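Local structure of beta sliding clamp (Borrelia burgdorferi, 6DJ8) at residues S43-V49 with F77-A83; Y96-K100 with I112-L116; E342-I346 with F367-L373. The protein probably tethers DNA polymerases and other proteins to DNA as a ring-shaped, head-to-tail homodimer, making DNA synthesis processive. All blocks are in the same frame, centred on the assembly; numbering follows the deposited sequence.

Contact 1 (S43-V49 with F77-A83)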
# COMPACT_ATOMS: atom_id res chain seq x y z
N SER A 43 4.80 -16.57 18.45
CA SER A 43 4.49 -16.29 17.06
C SER A 43 3.73 -17.44 16.41
O SER A 43 3.43 -17.38 15.21
CB SER A 43 5.77 -15.98 16.28
OG SER A 43 6.34 -14.76 16.71
N ALA A 44 3.42 -18.47 17.18
CA ALA A 44 2.78 -19.67 16.68
C ALA A 44 1.29 -19.66 16.98
O ALA A 44 0.80 -18.87 17.80
CB ALA A 44 3.42 -20.91 17.30
N LEU A 45 0.57 -20.54 16.32
CA LEU A 45 -0.78 -20.86 16.75
C LEU A 45 -0.87 -22.36 17.03
O LEU A 45 -0.03 -23.15 16.60
CB LEU A 45 -1.82 -20.42 15.72
CG LEU A 45 -1.61 -20.83 14.28
CD1 LEU A 45 -2.07 -22.24 14.11
CD2 LEU A 45 -2.35 -19.92 13.32
N LEU A 46 -1.89 -22.74 17.79
CA LEU A 46 -2.07 -24.12 18.21
C LEU A 46 -3.30 -24.64 17.50
O LEU A 46 -4.38 -24.05 17.60
CB LEU A 46 -2.22 -24.23 19.73
CG LEU A 46 -2.62 -25.60 20.28
CD1 LEU A 46 -1.51 -26.60 20.06
CD2 LEU A 46 -2.98 -25.53 21.78
N ILE A 47 -3.14 -25.72 16.72
CA ILE A 47 -4.27 -26.35 16.07
C ILE A 47 -4.48 -27.71 16.69
O ILE A 47 -3.51 -28.42 17.02
CB ILE A 47 -4.10 -26.46 14.54
CG1 ILE A 47 -2.99 -27.43 14.18
CG2 ILE A 47 -3.91 -25.10 13.91
CD1 ILE A 47 -3.40 -28.39 13.09
N GLU A 48 -5.74 -28.07 16.90
CA GLU A 48 -6.08 -29.33 17.52
C GLU A 48 -7.12 -30.03 16.66
O GLU A 48 -8.12 -29.42 16.28
CB GLU A 48 -6.62 -29.14 18.94
CG GLU A 48 -7.36 -30.37 19.43
CD GLU A 48 -7.78 -30.28 20.89
OE1 GLU A 48 -7.98 -29.15 21.40
OE2 GLU A 48 -7.91 -31.35 21.52
N VAL A 49 -6.85 -31.29 16.34
CA VAL A 49 -7.84 -32.14 15.70
C VAL A 49 -8.59 -32.87 16.79
O VAL A 49 -7.98 -33.59 17.60
CB VAL A 49 -7.17 -33.14 14.74
CG1 VAL A 49 -8.18 -34.19 14.32
CG2 VAL A 49 -6.61 -32.42 13.54
N PHE A 77 -4.94 -35.08 17.52
CA PHE A 77 -3.57 -34.67 17.81
C PHE A 77 -3.55 -33.15 17.85
O PHE A 77 -4.48 -32.48 17.41
CB PHE A 77 -2.58 -35.19 16.76
CG PHE A 77 -2.81 -34.64 15.36
CD1 PHE A 77 -3.74 -35.21 14.51
CD2 PHE A 77 -2.09 -33.55 14.91
CE1 PHE A 77 -3.93 -34.72 13.23
CE2 PHE A 77 -2.28 -33.03 13.63
CZ PHE A 77 -3.20 -33.61 12.79
N LYS A 78 -2.44 -32.60 18.35
CA LYS A 78 -2.23 -31.16 18.40
C LYS A 78 -0.90 -30.83 17.74
O LYS A 78 0.03 -31.64 17.75
CB LYS A 78 -2.25 -30.61 19.84
CG LYS A 78 -3.52 -30.91 20.62
CD LYS A 78 -3.54 -30.13 21.92
CE LYS A 78 -4.74 -30.48 22.77
NZ LYS A 78 -5.30 -29.24 23.40
N VAL A 79 -0.83 -29.63 17.16
CA VAL A 79 0.37 -29.11 16.50
C VAL A 79 0.52 -27.63 16.83
O VAL A 79 -0.44 -26.86 16.69
CB VAL A 79 0.33 -29.30 14.97
CG1 VAL A 79 1.47 -28.56 14.33
CG2 VAL A 79 0.44 -30.78 14.63
N LEU A 80 1.71 -27.23 17.25
CA LEU A 80 2.06 -25.82 17.41
C LEU A 80 2.93 -25.41 16.23
O LEU A 80 4.00 -26.00 16.01
CB LEU A 80 2.79 -25.60 18.73
CG LEU A 80 3.07 -24.17 19.16
CD1 LEU A 80 1.75 -23.49 19.52
CD2 LEU A 80 4.03 -24.16 20.35
N ILE A 81 2.49 -24.42 15.47
CA ILE A 81 3.19 -24.05 14.24
C ILE A 81 3.18 -22.54 14.07
O ILE A 81 2.16 -21.88 14.32
CB ILE A 81 2.59 -24.74 13.01
CG1 ILE A 81 3.31 -24.31 11.72
CG2 ILE A 81 1.11 -24.45 12.87
CD1 ILE A 81 2.87 -25.13 10.55
N ASN A 82 4.31 -21.99 13.64
CA ASN A 82 4.43 -20.57 13.33
C ASN A 82 3.29 -20.11 12.44
O ASN A 82 3.06 -20.68 11.37
CB ASN A 82 5.78 -20.32 12.66
CG ASN A 82 5.94 -18.90 12.21
OD1 ASN A 82 5.76 -18.58 11.03
ND2 ASN A 82 6.27 -18.02 13.16
N ALA A 83 2.57 -19.07 12.89
CA ALA A 83 1.33 -18.68 12.21
C ALA A 83 1.60 -18.17 10.80
O ALA A 83 0.82 -18.44 9.89
CB ALA A 83 0.60 -17.60 13.02
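Short main-chain hydrogen bonds tie 43-49 to 77-83. Leu45 N donates to Ile81 O at 2.9 Å and Ile81 N returns to Leu45 O at 3.0 Å; Ile47 N to Val79 O and Val79 N to Ile47 O both measure 2.9 Å, and Val49 N meets Phe77 O at 2.9 Å. Ala83 N makes an almost straight bond to Ser43 O (3.0 Å). Ala83 opens helix 83-92, and Asn82 is its N-cap, with OD1 accepting from Asn85 N. A weaker salt bridge joins Glu48 OE1 to Lys78 NZ at 3.3 Å. This is antiparallel pairing, the axes of 44-49 and 77-82 approaching to 4.4 Å at 155°; within this chain 77-82 is the outermost strand of a sheet that runs from the N-terminal into the central clamp domain, and 44-50 pairs next with 53-59. On one face Leu45, Ile47, Val49, Phe77, Val79 and Ile81 form an apolar layer; Val49 CG2 lies 3.5 Å from Phe77 CE1 and Ile47 CG1 3.9 Å from Val79 CB, and Phe15 packs on Ile47, Val49 and Phe77. The other face carries Leu46 and Leu80 beside the Glu48-Lys78 pair; Leu46 CB lies 4.0 Å from Leu80 CD1, and Tyr140 covers both.

Contact 2 (Y96-K100 with I112-L116)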
# COMPACT_ATOMS: atom_id res chain seq x y z
N TYR A 96 -6.06 -25.45 -4.67
CA TYR A 96 -6.77 -26.67 -4.33
C TYR A 96 -8.03 -26.34 -3.54
O TYR A 96 -8.01 -25.51 -2.63
CB TYR A 96 -5.92 -27.60 -3.47
CG TYR A 96 -4.74 -28.20 -4.20
CD1 TYR A 96 -4.92 -29.05 -5.29
CD2 TYR A 96 -3.45 -27.91 -3.79
CE1 TYR A 96 -3.83 -29.60 -5.95
CE2 TYR A 96 -2.37 -28.45 -4.44
CZ TYR A 96 -2.57 -29.29 -5.52
OH TYR A 96 -1.48 -29.81 -6.14
N LYS A 97 -9.14 -26.99 -3.91
CA LYS A 97 -10.36 -26.79 -3.14
C LYS A 97 -10.21 -27.34 -1.71
O LYS A 97 -10.66 -26.71 -0.75
CB LYS A 97 -11.54 -27.45 -3.86
CG LYS A 97 -12.84 -27.43 -3.07
CD LYS A 97 -13.76 -26.30 -3.51
CE LYS A 97 -14.86 -26.06 -2.47
NZ LYS A 97 -15.52 -27.33 -2.05
N LYS A 98 -9.54 -28.48 -1.57
CA LYS A 98 -9.29 -29.13 -0.29
C LYS A 98 -7.83 -29.51 -0.18
O LYS A 98 -7.19 -29.88 -1.17
CB LYS A 98 -10.14 -30.40 -0.15
CG LYS A 98 -11.63 -30.16 -0.22
CD LYS A 98 -12.44 -31.40 0.09
CE LYS A 98 -13.92 -31.05 0.21
NZ LYS A 98 -14.78 -32.23 0.53
N ILE A 99 -7.29 -29.48 1.05
CA ILE A 99 -5.92 -29.93 1.25
C ILE A 99 -5.88 -30.99 2.34
O ILE A 99 -6.74 -31.04 3.24
CB ILE A 99 -4.96 -28.78 1.60
CG1 ILE A 99 -5.54 -27.91 2.73
CG2 ILE A 99 -4.68 -27.92 0.38
CD1 ILE A 99 -4.53 -26.92 3.26
N LYS A 100 -4.88 -31.86 2.26
CA LYS A 100 -4.61 -32.88 3.26
C LYS A 100 -3.37 -32.42 4.02
O LYS A 100 -2.32 -32.17 3.41
CB LYS A 100 -4.40 -34.25 2.61
CG LYS A 100 -4.18 -35.41 3.60
CD LYS A 100 -4.19 -36.78 2.87
CE LYS A 100 -4.03 -37.94 3.85
NZ LYS A 100 -3.84 -39.28 3.18
N ILE A 112 2.02 -31.13 3.57
CA ILE A 112 0.77 -30.66 3.01
C ILE A 112 0.75 -31.02 1.53
O ILE A 112 1.74 -30.82 0.82
CB ILE A 112 0.59 -29.15 3.22
CG1 ILE A 112 0.85 -28.81 4.69
CG2 ILE A 112 -0.77 -28.70 2.76
CD1 ILE A 112 0.52 -27.35 5.08
N MET A 113 -0.38 -31.55 1.09
CA MET A 113 -0.57 -31.92 -0.30
C MET A 113 -2.00 -31.59 -0.64
O MET A 113 -2.86 -31.45 0.25
CB MET A 113 -0.26 -33.41 -0.52
CG MET A 113 -1.14 -34.34 0.32
SD MET A 113 -0.23 -35.71 1.09
CE MET A 113 0.94 -34.79 2.10
N GLY A 114 -2.27 -31.41 -1.93
CA GLY A 114 -3.65 -31.22 -2.34
C GLY A 114 -4.42 -32.50 -2.11
O GLY A 114 -3.91 -33.60 -2.38
N GLU A 115 -5.62 -32.39 -1.55
CA GLU A 115 -6.49 -33.55 -1.40
C GLU A 115 -7.30 -33.62 -2.68
O GLU A 115 -8.40 -33.07 -2.78
CB GLU A 115 -7.37 -33.47 -0.15
CG GLU A 115 -8.29 -34.69 0.02
CD GLU A 115 -7.55 -36.04 -0.02
OE1 GLU A 115 -6.38 -36.12 0.44
OE2 GLU A 115 -8.14 -37.02 -0.52
N LEU A 116 -6.71 -34.26 -3.68
CA LEU A 116 -7.37 -34.43 -4.95
C LEU A 116 -8.46 -35.49 -4.83
O LEU A 116 -8.57 -36.19 -3.82
CB LEU A 116 -6.35 -34.81 -6.02
CG LEU A 116 -5.10 -33.95 -5.87
CD1 LEU A 116 -3.85 -34.66 -6.39
CD2 LEU A 116 -5.32 -32.63 -6.58
O HOH W 1 -0.55 -31.76 -3.95
O HOH W 2 -9.33 -30.21 -3.76
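The open end of a beta hairpin, formed by strands 98-104 and 109-114, is where 96-100 meets 112-116. Lys100 and Met113 make a hydrogen-bonded antiparallel pair, with Lys100 N to Met113 O at 2.9 Å and Met113 N to Lys100 O at 3.1 Å. The next pair, Ile99 with Gly114, is non-hydrogen-bonded, and Glu115 N then closes on Lys98 O at 3.0 Å. Past this point the chain bends in an inverse gamma turn centred on Glu115, and water 2 bridges the widening gap, accepting from Lys98 N (2.8 Å) and donating to Glu115 O (3.2 Å). The hairpin belongs to the second sheet of the N-terminal domain, where strand 98-104 also pairs with 14-18 and strand 109-114 with 126-130. Ile99 CD1 lies 4.2 Å from Ile112 CG2, and both side chains touch helix 83-92, at Val90 and Ala89 respectively.

Gly114 packs on one face of the Tyr96 ring. Gly114 CA sits 3.5 Å from the ring centroid, only 8° off the normal, a CH-pi contact that leaves no room for a side chain: an ideal CB on Gly114 would lie 2.5 Å from Tyr96 CE1, a clash. Leu116 CD2 adds a contact at 3.4 Å to the same Tyr96 CE1, and water 1 links Tyr96 OH (3.1 Å) with Gly114 N (2.7 Å). Alongside Met113, the extended Lys100 side chain passes Glu115, its CD 3.3 Å from Glu115 OE1, while its amino end makes a cation-pi interaction with Phe14.

Contact 3 (E342-I346 with F367-L373)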
# COMPACT_ATOMS: atom_id res chain seq x y z
N GLU A 342 -17.71 32.59 16.66
CA GLU A 342 -16.81 31.78 17.47
C GLU A 342 -15.67 31.27 16.62
O GLU A 342 -15.90 30.66 15.57
CB GLU A 342 -17.55 30.60 18.11
CG GLU A 342 -18.59 31.02 19.15
CD GLU A 342 -17.96 31.63 20.39
OE1 GLU A 342 -16.96 31.08 20.90
OE2 GLU A 342 -18.46 32.68 20.85
N VAL A 343 -14.44 31.51 17.08
CA VAL A 343 -13.24 31.00 16.45
C VAL A 343 -12.60 30.02 17.42
O VAL A 343 -12.48 30.31 18.61
CB VAL A 343 -12.25 32.13 16.09
CG1 VAL A 343 -11.06 31.55 15.35
CG2 VAL A 343 -12.94 33.21 15.27
N MET A 344 -12.23 28.85 16.90
CA MET A 344 -11.61 27.83 17.77
C MET A 344 -10.66 26.95 16.96
O MET A 344 -10.82 26.85 15.77
CB MET A 344 -12.68 26.93 18.36
CG MET A 344 -13.40 26.18 17.30
SD MET A 344 -14.48 24.95 17.94
CE MET A 344 -15.66 25.99 18.78
N ALA A 345 -9.69 26.38 17.65
CA ALA A 345 -8.76 25.45 17.05
C ALA A 345 -9.12 24.04 17.50
O ALA A 345 -9.53 23.83 18.65
CB ALA A 345 -7.32 25.78 17.45
N ILE A 346 -8.96 23.08 16.59
CA ILE A 346 -9.30 21.69 16.84
C ILE A 346 -8.30 20.81 16.12
O ILE A 346 -7.74 21.19 15.09
CB ILE A 346 -10.73 21.35 16.39
CG1 ILE A 346 -11.16 20.00 16.94
CG2 ILE A 346 -10.84 21.36 14.89
CD1 ILE A 346 -12.61 19.66 16.66
N PHE A 367 -21.53 23.54 20.84
CA PHE A 367 -20.50 23.87 21.81
C PHE A 367 -20.91 25.12 22.58
O PHE A 367 -21.66 25.97 22.08
CB PHE A 367 -19.14 24.13 21.17
CG PHE A 367 -19.15 25.25 20.18
CD1 PHE A 367 -19.56 25.04 18.87
CD2 PHE A 367 -18.75 26.52 20.56
CE1 PHE A 367 -19.55 26.09 17.95
CE2 PHE A 367 -18.74 27.58 19.65
CZ PHE A 367 -19.15 27.36 18.35
N ASN A 368 -20.40 25.22 23.80
CA ASN A 368 -20.34 26.48 24.51
C ASN A 368 -18.98 27.11 24.26
O ASN A 368 -17.98 26.40 24.13
CB ASN A 368 -20.57 26.26 26.01
CG ASN A 368 -22.01 25.93 26.32
OD1 ASN A 368 -22.93 26.58 25.81
ND2 ASN A 368 -22.22 24.91 27.14
N SER A 369 -18.96 28.44 24.16
CA SER A 369 -17.74 29.17 23.81
C SER A 369 -16.57 28.70 24.66
O SER A 369 -16.68 28.61 25.89
CB SER A 369 -17.97 30.67 23.98
OG SER A 369 -16.85 31.41 23.53
N GLY A 370 -15.47 28.37 24.01
CA GLY A 370 -14.27 27.93 24.72
C GLY A 370 -14.48 26.63 25.43
O GLY A 370 -13.69 26.32 26.31
N ASN A 371 -15.52 25.89 25.07
CA ASN A 371 -15.69 24.58 25.74
C ASN A 371 -15.70 23.43 24.74
O ASN A 371 -15.57 23.68 23.55
CB ASN A 371 -16.84 24.57 26.73
CG ASN A 371 -16.29 24.38 28.12
OD1 ASN A 371 -16.03 23.25 28.53
ND2 ASN A 371 -16.03 25.47 28.81
N VAL A 372 -15.91 22.21 25.24
CA VAL A 372 -15.91 20.99 24.46
C VAL A 372 -16.86 21.11 23.28
O VAL A 372 -17.98 21.61 23.40
CB VAL A 372 -16.27 19.81 25.38
CG1 VAL A 372 -17.69 19.98 25.91
CG2 VAL A 372 -16.14 18.53 24.67
N LEU A 373 -16.41 20.61 22.14
CA LEU A 373 -17.23 20.47 20.95
C LEU A 373 -17.96 19.13 21.02
O LEU A 373 -17.34 18.09 21.29
CB LEU A 373 -16.35 20.53 19.70
CG LEU A 373 -16.94 21.03 18.40
CD1 LEU A 373 -17.25 22.49 18.54
CD2 LEU A 373 -15.95 20.81 17.26
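Glu342 and Met344 on strand 342-347, with Phe367 at the end of strand 362-367, contribute most of the buried surface. Met344 sets its methyl group over the Phe367 ring, CE lying 3.5 Å from the ring centroid and 11° off the normal; with SD 5.0 Å from that centroid, this is both a CH-pi and a Met-aromatic contact. The aliphatic part of Glu342 meets the same ring at its edge, CG being 3.5 Å from Phe367 CE2, so two side chains pointing the same way from the strand grip the ring from different directions. The carboxylate of Glu342 continues beyond the ring to accept a hydrogen bond from Ser369, OG to OE1 2.7 Å.

Ser369 is held in a type II beta turn from Asn368 to Asn371, closed by Asn371 N to Asn368 O at 2.7 Å, with Gly370 taking the positive phi of its third position. After the turn the chain comes back to the strand at Leu373, whose CD1 touches Met344 SD at 3.8 Å and whose CD2 touches Ile346 CD1 at 3.6 Å. Strand 342-347 lies at the edge of one sheet of the C-terminal clamp domain, and the loop connects strands 362-367 and 373-376 of a second sheet, which continues into the central domain. Facing CA atoms, Glu342 CA to Ser369 CA at 6.9 Å and Ile346 CA to Leu373 CA at 9.0 Å, are too far apart for strand pairing, so the two sheets are joined here by side chains alone: a largely apolar interface with one charged-to-neutral hydrogen bond at its more exposed end.

Contacts 1 and 2 lie in the N-terminal domain, with centres 19 Å apart and nearest atoms about 6 Å apart. Helix 83-92 connects them: it starts at the end of contact 1 and packs on the isoleucines of contact 2. Strand 14-18 also serves both, giving Phe15 to the former and pairing through Cys17 with Ile99 of the latter. Contact 3 is in the C-terminal domain on the opposite side of the chain's centre, its centre 53 Å from that of contact 1 and 62 Å from that of contact 2. There the bound natural-product peptide packs on Asn371 and Val372, residues of the 367-373 loop that face away from strand 342-347 or lie far from it.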